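Local coordinates for putative type VI secretion protein (Escherichia coli, PDB 6SKI), which is a type VI secretion effector, probably a phospholipase of the alpha/beta-hydrolase clan, that is loaded onto and inhibited by the VgrG spike, at residues P307-D312 and H487-W492; P273-K278 and G299-L304; L241-T246 and L269-S274; L37-F42 and Q170-F175. All coordinates share one frame; numbering follows the deposited sequence.

Interactions 2 and 3 are neighbours, their centres about 7 Å apart: they share Pro273 and Ser274, and Trp301 NE1 of interaction 2 donates to Leu271 O of interaction 3 at 2.8 Å. In interaction 3 the chain continues past the end of strand 237-243 to Asp245, whose OD2 lies 2.7 Å from His310 ND1 in interaction 1. With Ser197 these two residues have the geometry of a Ser-His-Asp triad, consistent with an alpha/beta-hydrolase active site, although the centres of interactions 1 and 3 are about 22 Å apart. Interaction 4 packs a helix on the same central sheet, with its centre about 34 Å from that of interaction 1.

Interaction 1 of 4, residues P307-D312 and H487-W492; sequences PGAHSD and HCSANW
Asp312 and His487 carry the polar part of this buried contact between two loops. His487 N donates to Asp312 OD2 at 2.6 Å in a nearly straight bond (170°), reaching the oxygen on its syn side but somewhat out of the carboxylate plane. The same OD2 takes a second, weak bond from Ala309 N in its own loop, so one carboxylate oxygen bridges the two backbones. OD1 and OD2 also come obliquely to the CD2 corner of the imidazole, the carboxylate and ring planes 39° apart; with CG of His487 beside its own backbone N (chi1 -60°), the ring is carried back to the group that already holds that N-H. The ring also stacks on Tyr317, which Asp312 touches as well.

The loop 307-312 follows strand 303-306 and holds His310, whose ND1 is hydrogen-bonded to Asp245; with Ser197 they have the geometry of a Ser-His-Asp triad, as in alpha/beta hydrolases, and His310 is probably its histidine.

Van der Waals contact centres on Ala309, whose methyl CB lies against two oxygens, His487 O at 3.2 Å and Ser489 OG at 3.7 Å. That hydroxyl is hydrogen-bonded to Glu287, whose carboxylate also receives a weak bond from His310 N.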
loop_
_atom_site.group_PDB
_atom_site.type_symbol
_atom_site.label_atom_id
_atom_site.label_comp_id
_atom_site.label_asym_id
_atom_site.label_seq_id
_atom_site.Cartn_x
_atom_site.Cartn_y
_atom_site.Cartn_z
ATOM N N PRO A 307 2.826 -18.357 2.745
ATOM C CA PRO A 307 3.219 -18.307 4.156
ATOM C C PRO A 307 3.981 -17.032 4.478
ATOM O O PRO A 307 4.873 -16.616 3.736
ATOM C CB PRO A 307 4.099 -19.551 4.313
ATOM C CG PRO A 307 4.596 -19.802 2.930
ATOM C CD PRO A 307 3.392 -19.544 2.090
ATOM N N GLY A 308 3.616 -16.410 5.581
ATOM C CA GLY A 308 4.272 -15.192 6.012
ATOM C C GLY A 308 3.281 -14.248 6.652
ATOM O O GLY A 308 2.075 -14.475 6.658
ATOM N N ALA A 309 3.818 -13.168 7.191
ATOM C CA ALA A 309 3.021 -12.125 7.801
ATOM C C ALA A 309 2.663 -11.087 6.740
ATOM O O ALA A 309 2.850 -11.311 5.541
ATOM C CB ALA A 309 3.784 -11.519 8.984
ATOM N N HIS A 310 2.138 -9.946 7.174
ATOM C CA HIS A 310 1.692 -8.914 6.246
ATOM C C HIS A 310 2.873 -8.298 5.502
ATOM O O HIS A 310 2.885 -8.233 4.264
ATOM C CB HIS A 310 0.920 -7.861 7.034
ATOM C CG HIS A 310 0.236 -6.842 6.189
ATOM N ND1 HIS A 310 -0.868 -7.136 5.423
ATOM C CD2 HIS A 310 0.473 -5.522 6.019
ATOM C CE1 HIS A 310 -1.270 -6.045 4.801
ATOM N NE2 HIS A 310 -0.473 -5.051 5.147
ATOM N N SER A 311 3.890 -7.869 6.242
ATOM C CA SER A 311 5.092 -7.299 5.662
ATOM C C SER A 311 6.111 -8.364 5.280
ATOM O O SER A 311 7.241 -8.027 4.919
ATOM C CB SER A 311 5.714 -6.293 6.631
ATOM O OG SER A 311 5.236 -4.984 6.384
ATOM N N ASP A 312 5.732 -9.638 5.344
ATOM C CA ASP A 312 6.501 -10.714 4.741
ATOM C C ASP A 312 5.951 -11.082 3.379
ATOM O O ASP A 312 6.573 -11.862 2.653
ATOM C CB ASP A 312 6.504 -11.950 5.645
ATOM C CG ASP A 312 7.430 -11.803 6.818
ATOM O OD1 ASP A 312 8.562 -11.322 6.614
ATOM O OD2 ASP A 312 7.030 -12.166 7.941
ATOM N N HIS A 487 7.637 -13.431 10.126
ATOM C CA HIS A 487 7.622 -12.697 11.379
ATOM C C HIS A 487 6.289 -12.907 12.078
ATOM O O HIS A 487 5.249 -13.032 11.428
ATOM C CB HIS A 487 7.844 -11.202 11.146
ATOM C CG HIS A 487 9.149 -10.873 10.497
ATOM N ND1 HIS A 487 10.056 -9.999 11.053
ATOM C CD2 HIS A 487 9.698 -11.292 9.333
ATOM C CE1 HIS A 487 11.107 -9.894 10.260
ATOM N NE2 HIS A 487 10.916 -10.671 9.211
ATOM N N CYS A 488 6.327 -12.960 13.404
ATOM C CA CYS A 488 5.109 -12.964 14.204
ATOM C C CYS A 488 4.701 -11.511 14.409
ATOM O O CYS A 488 5.313 -10.790 15.201
ATOM C CB CYS A 488 5.331 -13.679 15.534
ATOM S SG CYS A 488 3.874 -13.736 16.596
ATOM N N SER A 489 3.668 -11.079 13.687
ATOM C CA SER A 489 3.252 -9.685 13.705
ATOM C C SER A 489 2.140 -9.408 14.701
ATOM O O SER A 489 1.956 -8.251 15.091
ATOM C CB SER A 489 2.795 -9.251 12.308
ATOM O OG SER A 489 1.797 -10.120 11.807
ATOM N N ALA A 490 1.405 -10.432 15.119
ATOM C CA ALA A 490 0.373 -10.284 16.131
ATOM C C ALA A 490 0.978 -10.530 17.504
ATOM O O ALA A 490 1.563 -11.587 17.752
ATOM C CB ALA A 490 -0.780 -11.253 15.873
ATOM N N ASN A 491 0.846 -9.547 18.389
ATOM C CA ASN A 491 1.387 -9.658 19.733
ATOM C C ASN A 491 0.517 -8.847 20.675
ATOM O O ASN A 491 -0.373 -8.110 20.250
ATOM C CB ASN A 491 2.841 -9.180 19.809
ATOM C CG ASN A 491 3.048 -7.834 19.159
ATOM O OD1 ASN A 491 2.673 -6.804 19.710
ATOM N ND2 ASN A 491 3.661 -7.831 17.985
ATOM N N TRP A 492 0.785 -8.989 21.967
ATOM C CA TRP A 492 0.042 -8.268 22.989
ATOM C C TRP A 492 0.914 -7.209 23.646
ATOM O O TRP A 492 0.719 -6.868 24.812
ATOM C CB TRP A 492 -0.513 -9.238 24.028
ATOM C CG TRP A 492 -1.758 -9.923 23.575
ATOM C CD1 TRP A 492 -1.856 -11.171 23.045
ATOM C CD2 TRP A 492 -3.087 -9.398 23.612
ATOM N NE1 TRP A 492 -3.162 -11.460 22.750
ATOM C CE2 TRP A 492 -3.939 -10.385 23.089
ATOM C CE3 TRP A 492 -3.640 -8.188 24.038
ATOM C CZ2 TRP A 492 -5.311 -10.201 22.978
ATOM C CZ3 TRP A 492 -5.000 -8.010 23.929
ATOM C CH2 TRP A 492 -5.820 -9.009 23.404
#

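Interaction 2 of 4, residues P273-K278 and G299-L304; sequences PSVAKK and GMWPEL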
loop_
_atom_site.group_PDB
_atom_site.type_symbol
_atom_site.label_atom_id
_atom_site.label_comp_id
_atom_site.label_asym_id
_atom_site.label_seq_id
_atom_site.Cartn_x
_atom_site.Cartn_y
_atom_site.Cartn_z
ATOM N N PRO A 273 -15.405 -8.723 -13.515
ATOM C CA PRO A 273 -14.560 -9.393 -14.520
ATOM C C PRO A 273 -13.960 -8.477 -15.574
ATOM O O PRO A 273 -13.131 -8.943 -16.363
ATOM C CB PRO A 273 -15.520 -10.405 -15.155
ATOM C CG PRO A 273 -16.484 -10.696 -14.067
ATOM C CD PRO A 273 -16.729 -9.362 -13.434
ATOM N N SER A 274 -14.339 -7.203 -15.618
ATOM C CA SER A 274 -13.772 -6.265 -16.578
ATOM C C SER A 274 -12.956 -5.172 -15.903
ATOM O O SER A 274 -12.631 -4.169 -16.548
ATOM C CB SER A 274 -14.878 -5.644 -17.432
ATOM O OG SER A 274 -14.561 -4.309 -17.781
ATOM N N VAL A 275 -12.618 -5.339 -14.622
ATOM C CA VAL A 275 -11.841 -4.323 -13.925
ATOM C C VAL A 275 -10.420 -4.275 -14.462
ATOM O O VAL A 275 -9.763 -3.230 -14.408
ATOM C CB VAL A 275 -11.873 -4.578 -12.406
ATOM C CG1 VAL A 275 -10.983 -5.750 -12.032
ATOM C CG2 VAL A 275 -11.473 -3.331 -11.651
ATOM N N ALA A 276 -9.929 -5.389 -14.996
ATOM C CA ALA A 276 -8.580 -5.483 -15.534
ATOM C C ALA A 276 -8.502 -6.744 -16.375
ATOM O O ALA A 276 -9.364 -7.620 -16.296
ATOM C CB ALA A 276 -7.527 -5.501 -14.426
ATOM N N LYS A 277 -7.455 -6.824 -17.191
ATOM C CA LYS A 277 -7.281 -8.006 -18.025
ATOM C C LYS A 277 -6.725 -9.168 -17.215
ATOM O O LYS A 277 -7.168 -10.310 -17.371
ATOM C CB LYS A 277 -6.386 -7.677 -19.219
ATOM C CG LYS A 277 -6.901 -6.497 -20.026
ATOM C CD LYS A 277 -6.213 -6.373 -21.371
ATOM C CE LYS A 277 -5.075 -5.369 -21.324
ATOM N NZ LYS A 277 -5.557 -3.964 -21.432
ATOM N N LYS A 278 -5.765 -8.896 -16.337
ATOM C CA LYS A 278 -5.240 -9.887 -15.411
ATOM C C LYS A 278 -5.154 -9.269 -14.025
ATOM O O LYS A 278 -4.709 -8.129 -13.872
ATOM C CB LYS A 278 -3.860 -10.386 -15.843
ATOM C CG LYS A 278 -3.826 -11.033 -17.215
ATOM C CD LYS A 278 -4.639 -12.307 -17.248
ATOM C CE LYS A 278 -4.154 -13.237 -18.338
ATOM N NZ LYS A 278 -2.670 -13.235 -18.431
ATOM N N GLY A 299 -11.890 -16.747 -5.523
ATOM C CA GLY A 299 -13.094 -17.177 -6.181
ATOM C C GLY A 299 -13.436 -16.365 -7.412
ATOM O O GLY A 299 -13.983 -16.914 -8.374
ATOM N N MET A 300 -13.116 -15.074 -7.405
ATOM C CA MET A 300 -13.360 -14.195 -8.538
ATOM C C MET A 300 -12.114 -13.994 -9.391
ATOM O O MET A 300 -12.191 -14.044 -10.621
ATOM C CB MET A 300 -13.887 -12.844 -8.046
ATOM C CG MET A 300 -14.913 -12.957 -6.933
ATOM S SD MET A 300 -16.492 -13.619 -7.498
ATOM C CE MET A 300 -17.105 -14.368 -5.990
ATOM N N TRP A 301 -10.971 -13.768 -8.764
ATOM C CA TRP A 301 -9.701 -13.552 -9.443
ATOM C C TRP A 301 -8.645 -14.455 -8.840
ATOM O O TRP A 301 -8.816 -14.977 -7.733
ATOM C CB TRP A 301 -9.280 -12.080 -9.323
ATOM C CG TRP A 301 -10.127 -11.157 -10.123
ATOM C CD1 TRP A 301 -11.133 -10.368 -9.660
ATOM C CD2 TRP A 301 -10.050 -10.926 -11.531
ATOM N NE1 TRP A 301 -11.686 -9.654 -10.692
ATOM C CE2 TRP A 301 -11.039 -9.982 -11.853
ATOM C CE3 TRP A 301 -9.239 -11.427 -12.552
ATOM C CZ2 TRP A 301 -11.237 -9.524 -13.149
ATOM C CZ3 TRP A 301 -9.437 -10.973 -13.836
ATOM C CH2 TRP A 301 -10.428 -10.032 -14.125
ATOM N N PRO A 302 -7.539 -14.681 -9.549
ATOM C CA PRO A 302 -6.471 -15.526 -9.004
ATOM C C PRO A 302 -5.867 -14.933 -7.741
ATOM O O PRO A 302 -5.449 -13.775 -7.711
ATOM C CB PRO A 302 -5.458 -15.575 -10.152
ATOM C CG PRO A 302 -6.328 -15.460 -11.349
ATOM C CD PRO A 302 -7.258 -14.351 -10.956
ATOM N N GLU A 303 -5.826 -15.746 -6.690
ATOM C CA GLU A 303 -5.323 -15.324 -5.391
ATOM C C GLU A 303 -4.410 -16.410 -4.854
ATOM O O GLU A 303 -4.811 -17.575 -4.780
ATOM C CB GLU A 303 -6.464 -15.062 -4.409
ATOM C CG GLU A 303 -5.991 -14.768 -3.005
ATOM C CD GLU A 303 -7.006 -13.996 -2.201
ATOM O OE1 GLU A 303 -7.550 -13.010 -2.726
ATOM O OE2 GLU A 303 -7.261 -14.373 -1.039
ATOM N N LEU A 304 -3.194 -16.035 -4.481
ATOM C CA LEU A 304 -2.232 -16.963 -3.907
ATOM C C LEU A 304 -2.050 -16.655 -2.432
ATOM O O LEU A 304 -1.645 -15.549 -2.069
ATOM C CB LEU A 304 -0.889 -16.877 -4.628
ATOM C CG LEU A 304 0.191 -17.825 -4.115
ATOM C CD1 LEU A 304 -0.211 -19.260 -4.340
ATOM C CD2 LEU A 304 1.504 -17.529 -4.796
#
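The two backbones stay well apart, Pro273 and Met300 making the nearest CA pair at 7.8 Å, and Trp301 bridges the gap. Its CB points toward the 273-278 loop, and with CG beside the backbone N (chi1 -70°) the indole is extended so that its six-membered ring, CZ2 and CH2 foremost, reaches the loop backbone. CZ2 meets Pro273 CA at 3.6 Å, while CH2 approaches Ala276 O at 3.4 Å and Pro273 O at 3.7 Å. Lys277 O lies farther off, near CZ3. The apolar partner is Val275: its CG1 touches CZ2 at 3.9 Å, the two side chains crossing obliquely, and the same residue packs on Ala207, Asn208 and Met211 of helix 198-211. Pro302 CD, next in the chain, sits in plane at an edge of the indole. The one polar ring atom, NE1, donates to Leu271 O, just before segment 273-278 in the same loop, which restrains the rotation of the indole while its carbon atoms do the packing. Trp301 also rests on Val279 of strand 278-284. The contact thus joins the loops leading into two adjacent parallel strands, 278-284 and 303-306, of the central sheet, in a domain of the alpha/beta-hydrolase clan.

Interaction 3 of 4, residues L241-T246 and L269-S274; sequences LGLFDT and LELRPS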
loop_
_atom_site.group_PDB
_atom_site.type_symbol
_atom_site.label_atom_id
_atom_site.label_comp_id
_atom_site.label_asym_id
_atom_site.label_seq_id
_atom_site.Cartn_x
_atom_site.Cartn_y
_atom_site.Cartn_z
ATOM N N LEU A 241 -3.545 -5.864 -12.434
ATOM C CA LEU A 241 -3.768 -5.409 -11.068
ATOM C C LEU A 241 -2.993 -6.331 -10.138
ATOM O O LEU A 241 -3.331 -7.511 -10.002
ATOM C CB LEU A 241 -5.256 -5.408 -10.731
ATOM C CG LEU A 241 -5.692 -4.709 -9.445
ATOM C CD1 LEU A 241 -5.262 -3.267 -9.451
ATOM C CD2 LEU A 241 -7.194 -4.812 -9.281
ATOM N N GLY A 242 -1.954 -5.799 -9.504
ATOM C CA GLY A 242 -1.148 -6.593 -8.601
ATOM C C GLY A 242 -1.308 -6.164 -7.162
ATOM O O GLY A 242 -0.900 -5.063 -6.787
ATOM N N LEU A 243 -1.895 -7.026 -6.341
ATOM C CA LEU A 243 -2.211 -6.707 -4.959
ATOM C C LEU A 243 -1.407 -7.611 -4.041
ATOM O O LEU A 243 -1.255 -8.804 -4.313
ATOM C CB LEU A 243 -3.702 -6.881 -4.691
ATOM C CG LEU A 243 -4.634 -6.288 -5.744
ATOM C CD1 LEU A 243 -6.026 -6.858 -5.586
ATOM C CD2 LEU A 243 -4.652 -4.775 -5.667
ATOM N N PHE A 244 -0.887 -7.048 -2.955
ATOM C CA PHE A 244 -0.021 -7.820 -2.074
ATOM C C PHE A 244 -0.693 -8.281 -0.788
ATOM O O PHE A 244 -0.470 -9.418 -0.373
ATOM C CB PHE A 244 1.246 -7.034 -1.743
ATOM C CG PHE A 244 2.364 -7.270 -2.712
ATOM C CD1 PHE A 244 3.013 -8.490 -2.743
ATOM C CD2 PHE A 244 2.766 -6.287 -3.590
ATOM C CE1 PHE A 244 4.037 -8.722 -3.625
ATOM C CE2 PHE A 244 3.792 -6.516 -4.475
ATOM C CZ PHE A 244 4.428 -7.737 -4.491
ATOM N N ASP A 245 -1.445 -7.429 -0.097
ATOM C CA ASP A 245 -2.325 -7.929 0.954
ATOM C C ASP A 245 -3.398 -6.902 1.273
ATOM O O ASP A 245 -3.185 -6.061 2.144
ATOM C CB ASP A 245 -1.515 -8.246 2.216
ATOM C CG ASP A 245 -2.144 -9.327 3.066
ATOM O OD1 ASP A 245 -2.898 -10.153 2.523
ATOM O OD2 ASP A 245 -1.882 -9.346 4.284
ATOM N N THR A 246 -4.575 -7.003 0.665
ATOM C CA THR A 246 -5.532 -5.902 0.742
ATOM C C THR A 246 -6.085 -5.782 2.155
ATOM O O THR A 246 -6.791 -6.673 2.637
ATOM C CB THR A 246 -6.659 -6.091 -0.265
ATOM O OG1 THR A 246 -6.101 -6.403 -1.546
ATOM C CG2 THR A 246 -7.471 -4.818 -0.375
ATOM N N LEU A 269 -13.896 -1.680 -3.713
ATOM C CA LEU A 269 -12.919 -2.751 -3.595
ATOM C C LEU A 269 -13.351 -4.016 -4.316
ATOM O O LEU A 269 -12.628 -5.015 -4.274
ATOM C CB LEU A 269 -12.659 -3.069 -2.120
ATOM C CG LEU A 269 -11.860 -2.038 -1.331
ATOM C CD1 LEU A 269 -11.182 -2.697 -0.157
ATOM C CD2 LEU A 269 -10.861 -1.343 -2.222
ATOM N N GLU A 270 -14.499 -4.000 -4.981
ATOM C CA GLU A 270 -15.009 -5.173 -5.673
ATOM C C GLU A 270 -14.482 -5.150 -7.097
ATOM O O GLU A 270 -14.560 -4.121 -7.775
ATOM C CB GLU A 270 -16.538 -5.199 -5.660
ATOM C CG GLU A 270 -17.140 -6.582 -5.879
ATOM C CD GLU A 270 -17.893 -6.701 -7.188
ATOM O OE1 GLU A 270 -18.619 -5.750 -7.549
ATOM O OE2 GLU A 270 -17.766 -7.752 -7.850
ATOM N N LEU A 271 -13.942 -6.276 -7.543
ATOM C CA LEU A 271 -13.251 -6.361 -8.825
ATOM C C LEU A 271 -14.094 -7.220 -9.758
ATOM O O LEU A 271 -14.054 -8.452 -9.689
ATOM C CB LEU A 271 -11.851 -6.935 -8.647
ATOM C CG LEU A 271 -10.962 -6.202 -7.643
ATOM C CD1 LEU A 271 -9.646 -6.928 -7.465
ATOM C CD2 LEU A 271 -10.735 -4.769 -8.075
ATOM N N ARG A 272 -14.848 -6.568 -10.631
ATOM C CA ARG A 272 -15.715 -7.262 -11.565
ATOM C C ARG A 272 -14.897 -7.745 -12.756
ATOM O O ARG A 272 -13.798 -7.250 -13.007
ATOM C CB ARG A 272 -16.857 -6.332 -11.966
ATOM C CG ARG A 272 -17.797 -6.034 -10.807
ATOM C CD ARG A 272 -18.826 -4.970 -11.140
ATOM N NE ARG A 272 -18.219 -3.703 -11.533
ATOM C CZ ARG A 272 -18.684 -2.928 -12.507
ATOM N NH1 ARG A 272 -19.762 -3.293 -13.187
ATOM N NH2 ARG A 272 -18.072 -1.788 -12.800
ATOM N N PRO A 273 -15.405 -8.723 -13.515
ATOM C CA PRO A 273 -14.560 -9.393 -14.520
ATOM C C PRO A 273 -13.960 -8.477 -15.574
ATOM O O PRO A 273 -13.131 -8.943 -16.363
ATOM C CB PRO A 273 -15.520 -10.405 -15.155
ATOM C CG PRO A 273 -16.484 -10.696 -14.067
ATOM C CD PRO A 273 -16.729 -9.362 -13.434
ATOM N N SER A 274 -14.339 -7.203 -15.618
ATOM C CA SER A 274 -13.772 -6.265 -16.578
ATOM C C SER A 274 -12.956 -5.172 -15.903
ATOM O O SER A 274 -12.631 -4.169 -16.548
ATOM C CB SER A 274 -14.878 -5.644 -17.432
ATOM O OG SER A 274 -14.561 -4.309 -17.781
#
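Leu271 meets Leu241 and Leu243 on strand 237-243, one of the parallel strands in the central sheet of this alpha/beta-hydrolase domain. The loop 269-274 belongs to the long connection from that strand to its parallel neighbour 278-284, and folds back over the sheet. From Leu271 CB, which points toward the strand, CG continues beside the backbone N (chi1 -55°) and carries both methyls to the leucines opposite. CD1 stands 3.7 Å from Leu241 CD2 and 4.1 Å from Leu243 CD1, wedged against two residues whose side chains emerge from the same face of the strand. CD2 reaches Leu241 CD2 alone, also at 3.7 Å. Both pairs meet tip to tip, and Leu271 packs further on Val279 and Ile297.

Past the end of the strand comes Asp245, salt-bridged to Arg534; it is probably the acid of the catalytic triad. Next to it Thr246 makes the second, looser touch with the loop. Leu269, which also packs on Ala201 of helix 198-211, turns its tip inward there, bringing CD1 to 4.3 Å from Thr246 CG2.

Interaction 4 of 4, residues L37-F42 and Q170-F175; sequences LTIGIF and QALSEF
Leu37 and Phe175 slide past each other in opposite directions, the leucine presenting both methyls to the aromatic ring. CD1 lies over one ring face, 4.2 Å from the centroid and 24° off the normal, a CH-pi contact displaced toward the rim. CD2 meets the rim carbon CD2 of Phe175 at 3.7 Å. With CG anti to the backbone N (chi1 -178°), Leu37 holds both methyls out to the ring.

Leu172 comes in beside them, one helical turn before Phe175. It crosses Leu37 at a slant, with CD2 of each leucine 3.5 Å from the other. The strand 37-42 belongs to the central sheet of the alpha/beta-hydrolase domain and helix 156-178 packs across it; the axes of segments 37-42 and 170-175 come within 10.4 Å, their directions 138° apart. Leu37 and Ile39, two residues apart on the strand, both point toward the helix.

Ile39 approaches Leu172 at about a right angle: its CD1 reaches Leu172 CG at 4.1 Å and lies 4.2 Å from Leu172 CD2. Ile39 packs further on Ile168, a turn earlier in the helix, and on Phe191 of neighbouring strand 184-195. On the exposed part of the helix Gln170 NE2 donates to Glu174 OE2 at 2.9 Å, from above the carboxylate plane.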
loop_
_atom_site.group_PDB
_atom_site.type_symbol
_atom_site.label_atom_id
_atom_site.label_comp_id
_atom_site.label_asym_id
_atom_site.label_seq_id
_atom_site.Cartn_x
_atom_site.Cartn_y
_atom_site.Cartn_z
ATOM N N LEU A 37 0.733 3.118 -24.569
ATOM C CA LEU A 37 1.445 3.637 -23.412
ATOM C C LEU A 37 0.820 3.066 -22.149
ATOM O O LEU A 37 -0.372 3.263 -21.897
ATOM C CB LEU A 37 1.417 5.162 -23.389
ATOM C CG LEU A 37 2.172 5.823 -22.241
ATOM C CD1 LEU A 37 3.637 5.460 -22.280
ATOM C CD2 LEU A 37 2.003 7.313 -22.331
ATOM N N THR A 38 1.625 2.364 -21.363
ATOM C CA THR A 38 1.193 1.802 -20.095
ATOM C C THR A 38 1.789 2.619 -18.962
ATOM O O THR A 38 3.002 2.846 -18.928
ATOM C CB THR A 38 1.618 0.342 -19.968
ATOM O OG1 THR A 38 1.539 -0.291 -21.248
ATOM C CG2 THR A 38 0.718 -0.381 -18.995
ATOM N N ILE A 39 0.941 3.060 -18.042
ATOM C CA ILE A 39 1.378 3.802 -16.871
ATOM C C ILE A 39 1.333 2.856 -15.684
ATOM O O ILE A 39 0.263 2.359 -15.315
ATOM C CB ILE A 39 0.517 5.048 -16.629
ATOM C CG1 ILE A 39 0.309 5.807 -17.939
ATOM C CG2 ILE A 39 1.162 5.938 -15.586
ATOM C CD1 ILE A 39 -0.489 7.075 -17.792
ATOM N N GLY A 40 2.494 2.600 -15.096
ATOM C CA GLY A 40 2.570 1.744 -13.935
ATOM C C GLY A 40 2.252 2.511 -12.677
ATOM O O GLY A 40 3.012 3.393 -12.272
ATOM N N ILE A 41 1.129 2.188 -12.050
ATOM C CA ILE A 41 0.668 2.876 -10.854
ATOM C C ILE A 41 1.065 2.023 -9.664
ATOM O O ILE A 41 0.684 0.851 -9.575
ATOM C CB ILE A 41 -0.846 3.121 -10.884
ATOM C CG1 ILE A 41 -1.292 3.482 -12.297
ATOM C CG2 ILE A 41 -1.209 4.245 -9.950
ATOM C CD1 ILE A 41 -0.947 4.889 -12.690
ATOM N N PHE A 42 1.839 2.605 -8.755
ATOM C CA PHE A 42 2.426 1.871 -7.642
ATOM C C PHE A 42 1.972 2.535 -6.353
ATOM O O PHE A 42 2.504 3.580 -5.966
ATOM C CB PHE A 42 3.948 1.848 -7.750
ATOM C CG PHE A 42 4.454 0.998 -8.873
ATOM C CD1 PHE A 42 4.805 1.566 -10.080
ATOM C CD2 PHE A 42 4.594 -0.366 -8.719
ATOM C CE1 PHE A 42 5.265 0.791 -11.111
ATOM C CE2 PHE A 42 5.060 -1.142 -9.751
ATOM C CZ PHE A 42 5.393 -0.563 -10.945
ATOM N N GLN A 170 1.870 14.215 -13.823
ATOM C CA GLN A 170 3.298 14.521 -13.783
ATOM C C GLN A 170 4.109 13.536 -14.620
ATOM O O GLN A 170 5.026 13.935 -15.352
ATOM C CB GLN A 170 3.788 14.524 -12.337
ATOM C CG GLN A 170 5.291 14.626 -12.202
ATOM C CD GLN A 170 5.774 14.257 -10.816
ATOM O OE1 GLN A 170 5.063 14.442 -9.829
ATOM N NE2 GLN A 170 6.989 13.728 -10.735
ATOM N N ALA A 171 3.783 12.246 -14.535
ATOM C CA ALA A 171 4.529 11.238 -15.280
ATOM C C ALA A 171 4.308 11.381 -16.778
ATOM O O ALA A 171 5.240 11.200 -17.567
ATOM C CB ALA A 171 4.133 9.839 -14.812
ATOM N N LEU A 172 3.082 11.706 -17.189
ATOM C CA LEU A 172 2.816 11.936 -18.605
ATOM C C LEU A 172 3.557 13.168 -19.106
ATOM O O LEU A 172 4.085 13.172 -20.227
ATOM C CB LEU A 172 1.315 12.081 -18.830
ATOM C CG LEU A 172 0.563 10.780 -19.077
ATOM C CD1 LEU A 172 -0.889 11.061 -19.356
ATOM C CD2 LEU A 172 1.188 10.043 -20.230
ATOM N N SER A 173 3.612 14.221 -18.286
ATOM C CA SER A 173 4.387 15.402 -18.647
ATOM C C SER A 173 5.850 15.047 -18.852
ATOM O O SER A 173 6.466 15.455 -19.841
ATOM C CB SER A 173 4.245 16.476 -17.569
ATOM O OG SER A 173 2.890 16.813 -17.353
ATOM N N GLU A 174 6.423 14.276 -17.927
ATOM C CA GLU A 174 7.825 13.893 -18.058
ATOM C C GLU A 174 8.053 13.043 -19.303
ATOM O O GLU A 174 9.024 13.254 -20.043
ATOM C CB GLU A 174 8.284 13.147 -16.808
ATOM C CG GLU A 174 8.306 13.999 -15.554
ATOM C CD GLU A 174 8.567 13.185 -14.302
ATOM O OE1 GLU A 174 8.741 11.954 -14.418
ATOM O OE2 GLU A 174 8.599 13.776 -13.204
ATOM N N PHE A 175 7.153 12.092 -19.567
ATOM C CA PHE A 175 7.313 11.229 -20.732
ATOM C C PHE A 175 7.272 12.027 -22.024
ATOM O O PHE A 175 8.104 11.819 -22.912
ATOM C CB PHE A 175 6.229 10.157 -20.759
ATOM C CG PHE A 175 6.219 9.351 -22.024
ATOM C CD1 PHE A 175 7.348 8.668 -22.434
ATOM C CD2 PHE A 175 5.092 9.305 -22.820
ATOM C CE1 PHE A 175 7.342 7.937 -23.599
ATOM C CE2 PHE A 175 5.086 8.578 -23.988
ATOM C CZ PHE A 175 6.211 7.896 -24.377
#